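Long-range contacts in endo-1,4-beta-xylanase (Bacteroides thetaiotaomicron VPI-5482, PDB 3KST), which probably hydrolyses glycosidic bonds in xylan-type plant polysaccharides, as a calcium-binding member of glycoside hydrolase family 43: residues A[71-76]-A[95-100]; A[79-84]-A[128-133]. All blocks are in the same frame, centred on the assembly; numbering follows the deposited sequence.

Contact 1. Residues A[71-76]-A[95-100]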
ATOM      1  N   THR A  71     -21.005  -4.519   3.712  1.00 11.43           N
ATOM      2  CA  THR A  71     -21.861  -5.552   4.332  1.00 11.66           C
ATOM      3  C   THR A  71     -21.167  -6.902   4.570  1.00 11.20           C
ATOM      4  O   THR A  71     -21.518  -7.659   5.517  1.00 11.24           O
ATOM      5  CB  THR A  71     -23.239  -5.758   3.592  1.00 11.28           C
ATOM      6  OG1 THR A  71     -23.038  -6.264   2.261  1.00 12.62           O
ATOM      7  CG2 THR A  71     -24.079  -4.465   3.619  1.00 12.53           C
ATOM      8  N   ASP A  72     -20.170  -7.211   3.734  1.00  9.31           N
ATOM      9  CA  ASP A  72     -19.343  -8.427   3.876  1.00  9.65           C
ATOM     10  C   ASP A  72     -18.142  -8.252   4.783  1.00  8.88           C
ATOM     11  O   ASP A  72     -17.292  -9.142   4.863  1.00 10.04           O
ATOM     12  CB  ASP A  72     -18.850  -8.880   2.508  1.00  8.62           C
ATOM     13  CG  ASP A  72     -19.945  -9.344   1.637  1.00  8.72           C
ATOM     14  OD1 ASP A  72     -20.898  -9.995   2.158  1.00 10.15           O
ATOM     15  OD2 ASP A  72     -19.860  -9.060   0.432  1.00 13.87           O
ATOM     16  N   SER A  73     -18.094  -7.161   5.523  1.00 10.21           N
ATOM     17  CA  SER A  73     -16.937  -6.868   6.344  1.00  9.68           C
ATOM     18  C   SER A  73     -17.305  -6.224   7.649  1.00  9.93           C
ATOM     19  O   SER A  73     -18.404  -5.729   7.826  1.00  9.95           O
ATOM     20  CB  SER A  73     -16.087  -5.870   5.544  1.00 10.05           C
ATOM     21  OG  SER A  73     -15.056  -5.268   6.309  1.00  8.51           O
ATOM     22  N   TYR A  74     -16.338  -6.239   8.553  1.00 10.22           N
ATOM     23  CA  TYR A  74     -16.355  -5.438   9.761  1.00 11.29           C
ATOM     24  C   TYR A  74     -16.405  -3.989   9.296  1.00 11.12           C
ATOM     25  O   TYR A  74     -15.723  -3.663   8.349  1.00 11.37           O
ATOM     26  CB  TYR A  74     -15.038  -5.609  10.507  1.00 12.14           C
ATOM     27  CG  TYR A  74     -14.860  -4.701  11.682  1.00 12.58           C
ATOM     28  CD1 TYR A  74     -15.543  -4.937  12.892  1.00 13.80           C
ATOM     29  CD2 TYR A  74     -13.997  -3.596  11.613  1.00 14.07           C
ATOM     30  CE1 TYR A  74     -15.374  -4.094  13.989  1.00 14.10           C
ATOM     31  CE2 TYR A  74     -13.802  -2.763  12.715  1.00 13.15           C
ATOM     32  CZ  TYR A  74     -14.507  -2.995  13.887  1.00 14.48           C
ATOM     33  OH  TYR A  74     -14.288  -2.155  14.948  1.00 14.54           O
ATOM     34  N   GLY A  75     -17.246  -3.182   9.929  1.00 11.18           N
ATOM     35  CA  GLY A  75     -17.346  -1.738   9.684  1.00 10.59           C
ATOM     36  C   GLY A  75     -18.240  -1.169   8.607  1.00 10.72           C
ATOM     37  O   GLY A  75     -18.653  -1.833   7.657  1.00  9.83           O
ATOM     38  N   THR A  76     -18.520   0.123   8.745  1.00 11.95           N
ATOM     39  CA  THR A  76     -19.351   0.846   7.799  1.00 11.57           C
ATOM     40  C   THR A  76     -18.713   2.087   7.208  1.00 12.07           C
ATOM     41  O   THR A  76     -19.343   2.694   6.334  1.00 13.11           O
ATOM     42  CB  THR A  76     -20.692   1.237   8.439  1.00 11.97           C
ATOM     43  OG1 THR A  76     -20.457   2.194   9.475  1.00 12.11           O
ATOM     44  CG2 THR A  76     -21.379  -0.007   8.997  1.00 11.65           C
ATOM     45  N   LEU A  95      -7.215 -10.168   0.905  1.00 11.34           N
ATOM     46  CA  LEU A  95      -7.308  -8.719   0.931  1.00 10.64           C
ATOM     47  C   LEU A  95      -7.103  -8.250   2.382  1.00 11.06           C
ATOM     48  O   LEU A  95      -7.909  -8.568   3.252  1.00 11.65           O
ATOM     49  CB  LEU A  95      -8.687  -8.250   0.432  1.00 11.52           C
ATOM     50  CG  LEU A  95      -9.144  -6.812   0.686  1.00 11.86           C
ATOM     51  CD1 LEU A  95      -8.152  -5.886   0.047  1.00  9.75           C
ATOM     52  CD2 LEU A  95     -10.607  -6.602   0.231  1.00 12.30           C
ATOM     53  N   PHE A  96      -6.039  -7.482   2.612  1.00  9.66           N
ATOM     54  CA  PHE A  96      -5.725  -6.903   3.913  1.00  8.96           C
ATOM     55  C   PHE A  96      -6.082  -5.418   3.819  1.00  8.51           C
ATOM     56  O   PHE A  96      -5.731  -4.756   2.856  1.00  8.70           O
ATOM     57  CB  PHE A  96      -4.261  -7.110   4.262  1.00  9.63           C
ATOM     58  CG  PHE A  96      -3.977  -8.477   4.780  1.00  8.74           C
ATOM     59  CD1 PHE A  96      -3.854  -9.567   3.914  1.00 10.70           C
ATOM     60  CD2 PHE A  96      -3.926  -8.704   6.149  1.00 10.93           C
ATOM     61  CE1 PHE A  96      -3.624 -10.861   4.448  1.00 10.64           C
ATOM     62  CE2 PHE A  96      -3.696  -9.969   6.655  1.00 11.46           C
ATOM     63  CZ  PHE A  96      -3.546 -11.038   5.813  1.00 11.71           C
ATOM     64  N   TYR A  97      -6.756  -4.892   4.829  1.00  8.77           N
ATOM     65  CA  TYR A  97      -7.282  -3.522   4.737  1.00  8.47           C
ATOM     66  C   TYR A  97      -7.603  -2.922   6.091  1.00  9.20           C
ATOM     67  O   TYR A  97      -7.502  -3.604   7.102  1.00  9.38           O
ATOM     68  CB  TYR A  97      -8.542  -3.549   3.875  1.00  9.55           C
ATOM     69  CG  TYR A  97      -9.679  -4.398   4.413  1.00  5.89           C
ATOM     70  CD1 TYR A  97      -9.685  -5.802   4.259  1.00  7.29           C
ATOM     71  CD2 TYR A  97     -10.759  -3.812   5.067  1.00  6.66           C
ATOM     72  CE1 TYR A  97     -10.755  -6.609   4.757  1.00  6.14           C
ATOM     73  CE2 TYR A  97     -11.863  -4.604   5.561  1.00  6.41           C
ATOM     74  CZ  TYR A  97     -11.840  -6.005   5.394  1.00  8.46           C
ATOM     75  OH  TYR A  97     -12.888  -6.774   5.869  1.00  8.20           O
ATOM     76  N   SER A  98      -7.972  -1.638   6.085  1.00  8.76           N
ATOM     77  CA  SER A  98      -8.411  -0.929   7.255  1.00  8.27           C
ATOM     78  C   SER A  98      -9.884  -0.639   7.112  1.00  8.29           C
ATOM     79  O   SER A  98     -10.369  -0.440   6.028  1.00  7.54           O
ATOM     80  CB  SER A  98      -7.639   0.366   7.405  1.00  7.84           C
ATOM     81  OG  SER A  98      -6.250   0.103   7.447  1.00  9.49           O
ATOM     82  N   ALA A  99     -10.604  -0.658   8.219  1.00  7.76           N
ATOM     83  CA  ALA A  99     -12.027  -0.326   8.259  1.00  6.91           C
ATOM     84  C   ALA A  99     -12.304   0.201   9.664  1.00  7.49           C
ATOM     85  O   ALA A  99     -11.935  -0.448  10.629  1.00  7.40           O
ATOM     86  CB  ALA A  99     -12.912  -1.564   7.904  1.00  7.86           C
ATOM     87  N   GLU A 100     -12.902   1.393   9.780  1.00  8.64           N
ATOM     88  CA  GLU A 100     -13.113   2.083  11.074  1.00  9.16           C
ATOM     89  C   GLU A 100     -11.848   2.152  11.966  1.00  8.91           C
ATOM     90  O   GLU A 100     -11.925   1.984  13.191  1.00 10.20           O
ATOM     91  CB  GLU A 100     -14.283   1.482  11.870  1.00  9.66           C
ATOM     92  CG  GLU A 100     -15.585   1.326  11.126  1.00 10.82           C
ATOM     93  CD  GLU A 100     -16.820   1.191  12.012  1.00 11.36           C
ATOM     94  OE1 GLU A 100     -16.708   1.232  13.264  1.00 12.46           O
ATOM     95  OE2 GLU A 100     -17.924   1.064  11.441  1.00 11.27           O
TER
HETATM   96  O   HOH W   1     -20.576   1.264  12.145  1.00 16.89           O
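Gly75 and Ala99 bring the two backbones closest, their CA atoms 5.7 Å apart, where 73-76 runs at 38° to 97-100 and strand 92-99 ends. That strand is the middle one of three antiparallel strands, 80-87, 92-99 and 102-108, which form one blade of the five-bladed beta-propeller of this family, and the contact shows how the loop leading into 80-87 is fastened to 92-99 near its C-terminal end. Tyr97 reaches out from the strand and donates through OH to Ser73 OG (2.7 Å), which sits at the ring edge near its plane. Anti to its own backbone N (chi1 168°), Ser73 OG donates in turn to Tyr74 O (2.7 Å). Tyr74 O also rests on Ala99 CB at 3.5 Å. The Tyr74 ring presents its edge in return, CE2 lying 3.6 Å from Ala99 O, while its backbone N is hydrogen-bonded to Gln117 OE1. Beyond the strand end, the extended chain of Glu100 lies against Gly75, with OE2 3.4 Å from Gly75 CA. Thr76 N donates to Glu100 OE2 (2.9 Å) on the anti side, 16° out of the carboxylate plane, and one water links that oxygen to Thr76 OG1.

Contact 2. Residues A[79-84]-A[128-133]. With CA (calcium ion), chain C.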
ATOM      1  N   PHE A  79     -12.987   2.591   4.900  1.00  8.31           N
ATOM      2  CA  PHE A  79     -12.351   1.506   4.102  1.00  8.66           C
ATOM      3  C   PHE A  79     -11.142   2.100   3.378  1.00  8.97           C
ATOM      4  O   PHE A  79     -11.293   2.785   2.346  1.00  8.70           O
ATOM      5  CB  PHE A  79     -13.336   0.852   3.162  1.00  9.27           C
ATOM      6  CG  PHE A  79     -14.330   0.014   3.885  1.00  7.97           C
ATOM      7  CD1 PHE A  79     -14.064  -1.329   4.086  1.00  9.63           C
ATOM      8  CD2 PHE A  79     -15.437   0.600   4.513  1.00  9.91           C
ATOM      9  CE1 PHE A  79     -14.982  -2.128   4.790  1.00  7.14           C
ATOM     10  CE2 PHE A  79     -16.357  -0.175   5.216  1.00 10.30           C
ATOM     11  CZ  PHE A  79     -16.130  -1.535   5.366  1.00  8.69           C
ATOM     12  N   TRP A  80      -9.953   1.891   3.960  1.00  9.42           N
ATOM     13  CA  TRP A  80      -8.685   2.446   3.460  1.00 10.18           C
ATOM     14  C   TRP A  80      -7.567   1.424   3.197  1.00  9.70           C
ATOM     15  O   TRP A  80      -7.485   0.362   3.833  1.00 10.23           O
ATOM     16  CB  TRP A  80      -8.068   3.429   4.474  1.00 10.00           C
ATOM     17  CG  TRP A  80      -8.968   4.478   5.025  1.00 10.10           C
ATOM     18  CD1 TRP A  80     -10.023   5.083   4.410  1.00 11.07           C
ATOM     19  CD2 TRP A  80      -8.856   5.076   6.311  1.00 11.05           C
ATOM     20  NE1 TRP A  80     -10.591   6.013   5.241  1.00 11.74           N
ATOM     21  CE2 TRP A  80      -9.895   6.035   6.419  1.00 10.52           C
ATOM     22  CE3 TRP A  80      -7.986   4.899   7.393  1.00 12.84           C
ATOM     23  CZ2 TRP A  80     -10.092   6.809   7.586  1.00 10.06           C
ATOM     24  CZ3 TRP A  80      -8.188   5.664   8.560  1.00 10.23           C
ATOM     25  CH2 TRP A  80      -9.227   6.618   8.629  1.00 13.21           C
ATOM     26  N   ALA A  81      -6.671   1.806   2.290  1.00  8.77           N
ATOM     27  CA  ALA A  81      -5.369   1.145   2.113  1.00  8.88           C
ATOM     28  C   ALA A  81      -5.398  -0.383   1.932  1.00  9.37           C
ATOM     29  O   ALA A  81      -4.703  -1.122   2.645  1.00  9.64           O
ATOM     30  CB  ALA A  81      -4.443   1.569   3.297  1.00  9.11           C
ATOM     31  N   PRO A  82      -6.161  -0.863   0.930  1.00  9.29           N
ATOM     32  CA  PRO A  82      -6.208  -2.288   0.659  1.00  9.34           C
ATOM     33  C   PRO A  82      -4.930  -2.806  -0.023  1.00  8.64           C
ATOM     34  O   PRO A  82      -4.263  -2.043  -0.719  1.00  8.07           O
ATOM     35  CB  PRO A  82      -7.391  -2.399  -0.297  1.00  9.79           C
ATOM     36  CG  PRO A  82      -7.320  -1.125  -1.094  1.00  9.19           C
ATOM     37  CD  PRO A  82      -6.878  -0.091  -0.115  1.00 10.61           C
ATOM     38  N   GLU A  83      -4.547  -4.038   0.280  1.00  8.39           N
ATOM     39  CA  GLU A  83      -3.496  -4.763  -0.463  1.00  9.44           C
ATOM     40  C   GLU A  83      -4.061  -6.155  -0.692  1.00  8.82           C
ATOM     41  O   GLU A  83      -4.745  -6.685   0.184  1.00  9.71           O
ATOM     42  CB  GLU A  83      -2.154  -4.810   0.264  1.00  9.43           C
ATOM     43  CG  GLU A  83      -1.587  -3.396   0.597  1.00  9.00           C
ATOM     44  CD  GLU A  83      -0.094  -3.312   0.940  1.00  8.85           C
ATOM     45  OE1 GLU A  83       0.662  -4.335   1.002  1.00  8.49           O
ATOM     46  OE2 GLU A  83       0.370  -2.148   1.121  1.00  8.40           O
ATOM     47  N   VAL A  84      -3.822  -6.712  -1.876  1.00  9.26           N
ATOM     48  CA  VAL A  84      -4.311  -8.043  -2.263  1.00  9.63           C
ATOM     49  C   VAL A  84      -3.127  -8.914  -2.696  1.00 10.18           C
ATOM     50  O   VAL A  84      -2.270  -8.456  -3.469  1.00 10.77           O
ATOM     51  CB  VAL A  84      -5.326  -7.968  -3.403  1.00  8.98           C
ATOM     52  CG1 VAL A  84      -5.684  -9.365  -3.934  1.00  7.35           C
ATOM     53  CG2 VAL A  84      -6.625  -7.238  -2.951  1.00  8.96           C
ATOM     54  N   SER A 128      -5.686   0.541  14.323  1.00  8.97           N
ATOM     55  CA  SER A 128      -4.530   0.355  13.474  1.00  9.29           C
ATOM     56  C   SER A 128      -4.953   0.439  12.035  1.00  8.60           C
ATOM     57  O   SER A 128      -6.080   0.094  11.714  1.00  8.58           O
ATOM     58  CB  SER A 128      -3.768  -0.983  13.765  1.00  9.58           C
ATOM     59  OG  SER A 128      -4.622  -2.075  14.141  1.00 12.42           O
ATOM     60  N   ILE A 129      -4.014   0.835  11.182  1.00  9.12           N
ATOM     61  CA  ILE A 129      -4.281   0.967   9.766  1.00  8.58           C
ATOM     62  C   ILE A 129      -3.079   0.578   8.901  1.00  8.76           C
ATOM     63  O   ILE A 129      -1.977   0.249   9.406  1.00  8.03           O
ATOM     64  CB  ILE A 129      -4.689   2.435   9.439  1.00  8.45           C
ATOM     65  CG1 ILE A 129      -3.575   3.421   9.838  1.00  8.13           C
ATOM     66  CG2 ILE A 129      -6.037   2.796  10.102  1.00  8.74           C
ATOM     67  CD1 ILE A 129      -3.859   4.848   9.464  1.00  8.94           C
ATOM     68  N   ASP A 130      -3.295   0.612   7.583  1.00  8.41           N
ATOM     69  CA  ASP A 130      -2.212   0.469   6.597  1.00  8.28           C
ATOM     70  C   ASP A 130      -1.454  -0.885   6.589  1.00  8.56           C
ATOM     71  O   ASP A 130      -0.237  -0.952   6.447  1.00  8.27           O
ATOM     72  CB  ASP A 130      -1.237   1.672   6.658  1.00  9.27           C
ATOM     73  CG  ASP A 130      -1.893   2.987   6.345  1.00  9.05           C
ATOM     74  OD1 ASP A 130      -3.120   3.034   6.220  1.00  9.15           O
ATOM     75  OD2 ASP A 130      -1.152   3.978   6.174  1.00  9.48           O
ATOM     76  N   THR A 131      -2.229  -1.948   6.704  1.00  9.11           N
ATOM     77  CA  THR A 131      -1.715  -3.307   6.618  1.00  9.84           C
ATOM     78  C   THR A 131      -0.865  -3.549   5.352  1.00  9.85           C
ATOM     79  O   THR A 131      -1.228  -3.114   4.253  1.00 10.48           O
ATOM     80  CB  THR A 131      -2.847  -4.334   6.513  1.00  9.57           C
ATOM     81  OG1 THR A 131      -3.730  -3.965   5.443  1.00 11.02           O
ATOM     82  CG2 THR A 131      -3.608  -4.461   7.797  1.00 11.43           C
ATOM     83  N   SER A 132       0.252  -4.237   5.522  1.00  9.86           N
ATOM     84  CA  SER A 132       1.043  -4.724   4.394  1.00 10.23           C
ATOM     85  C   SER A 132       1.673  -6.031   4.854  1.00 10.41           C
ATOM     86  O   SER A 132       2.343  -6.036   5.890  1.00 10.28           O
ATOM     87  CB  SER A 132       2.124  -3.751   3.950  1.00 10.18           C
ATOM     88  OG  SER A 132       2.679  -4.213   2.728  1.00 10.48           O
ATOM     89  N   LEU A 133       1.396  -7.109   4.105  1.00  9.66           N
ATOM     90  CA  LEU A 133       1.900  -8.455   4.389  1.00  9.80           C
ATOM     91  C   LEU A 133       3.216  -8.744   3.662  1.00  9.92           C
ATOM     92  O   LEU A 133       3.430  -8.365   2.504  1.00  9.97           O
ATOM     93  CB  LEU A 133       0.876  -9.524   3.964  1.00  8.62           C
ATOM     94  CG  LEU A 133       1.177 -11.017   4.193  1.00  9.39           C
ATOM     95  CD1 LEU A 133       1.198 -11.390   5.699  1.00 12.53           C
ATOM     96  CD2 LEU A 133       0.141 -11.824   3.460  1.00 11.18           C
TER
HETATM   97 CA    CA C 400      -0.468   0.007   1.393  1.00  9.11          CA
HETATM   98  O   HOH W   2      -4.930  -1.377   5.306  1.00  8.18           O
HETATM   99  O   HOH W   3      -2.101  -0.854   3.067  1.00  9.64           O
HETATM  100  O   HOH W   4      -2.774   0.152   0.307  1.00 11.40           O
HETATM  101  O   HOH W   5       0.659   0.014   3.693  1.00  6.98           O
HETATM  102  O   HOH W   6       0.050   0.571  -0.955  1.00 11.41           O
HETATM  103  O   HOH W   7       1.963   0.883   1.149  1.00  6.95           O
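Glu83 divides its carboxylate between the calcium ion, bound by OE2 at 2.3 Å, and Ser132 of the neighbouring strand. Five waters and His251 complete a sevenfold shell round the ion, and backbone carbonyls hold three of those waters. Water 3 donates to both Ala81 O (2.6 Å) and Thr131 O, water 4 to Pro82 O and water 5 to Asp130 O. The other carboxylate oxygen, Glu83 OE1, accepts a hydrogen bond from Ser132 OG at 2.7 Å. The Ser132 hydroxyl, anti to its own backbone N (chi1 -170°), approaches on the syn side, 29° out of the carboxylate plane. Tyr85 OH is also hydrogen-bonded to OE1, and this double grip steadies the group that holds the ion. The carbonyls belong to strands 80-87 and 129-135, the innermost strands of successive propeller blades; their parts 80-84 and 129-133 run 12° from parallel, the axes approaching to 6.5 Å. Between the two strands another water bridges Ala81 O and Thr131 OG1. Ala81 CB packs 3.5 Å from OD1 of Asp130, predicted to tune the acidity of Glu190, the likely proton donor; the other oxygen, OD2, is hydrogen-bonded to Gly191 N. One residue back on each strand, Trp80 turns its ring edge to Ile129, CZ3 touching CG2 at 3.9 Å.

From the N terminus the chain enters the 71-76 loop, then becomes the inner strand 80-87, turns into 92-99 and, after 102-108 and a long connection, reaches 129-135. Contact 1 closes a loop around 18 residues and contact 2 one around 43. Their segments alternate, so the two closures cross rather than nest. Contact 1 works within one blade, tying its entry loop to the middle strand; contact 2 joins the inner strand of that blade to the next, beside the calcium site. Strand 92-99 couples them through two probable hydrogen bonds, Phe96 N to Glu83 O and Ser98 OG with Asp130 N, connecting the outlying loop with the propeller centre.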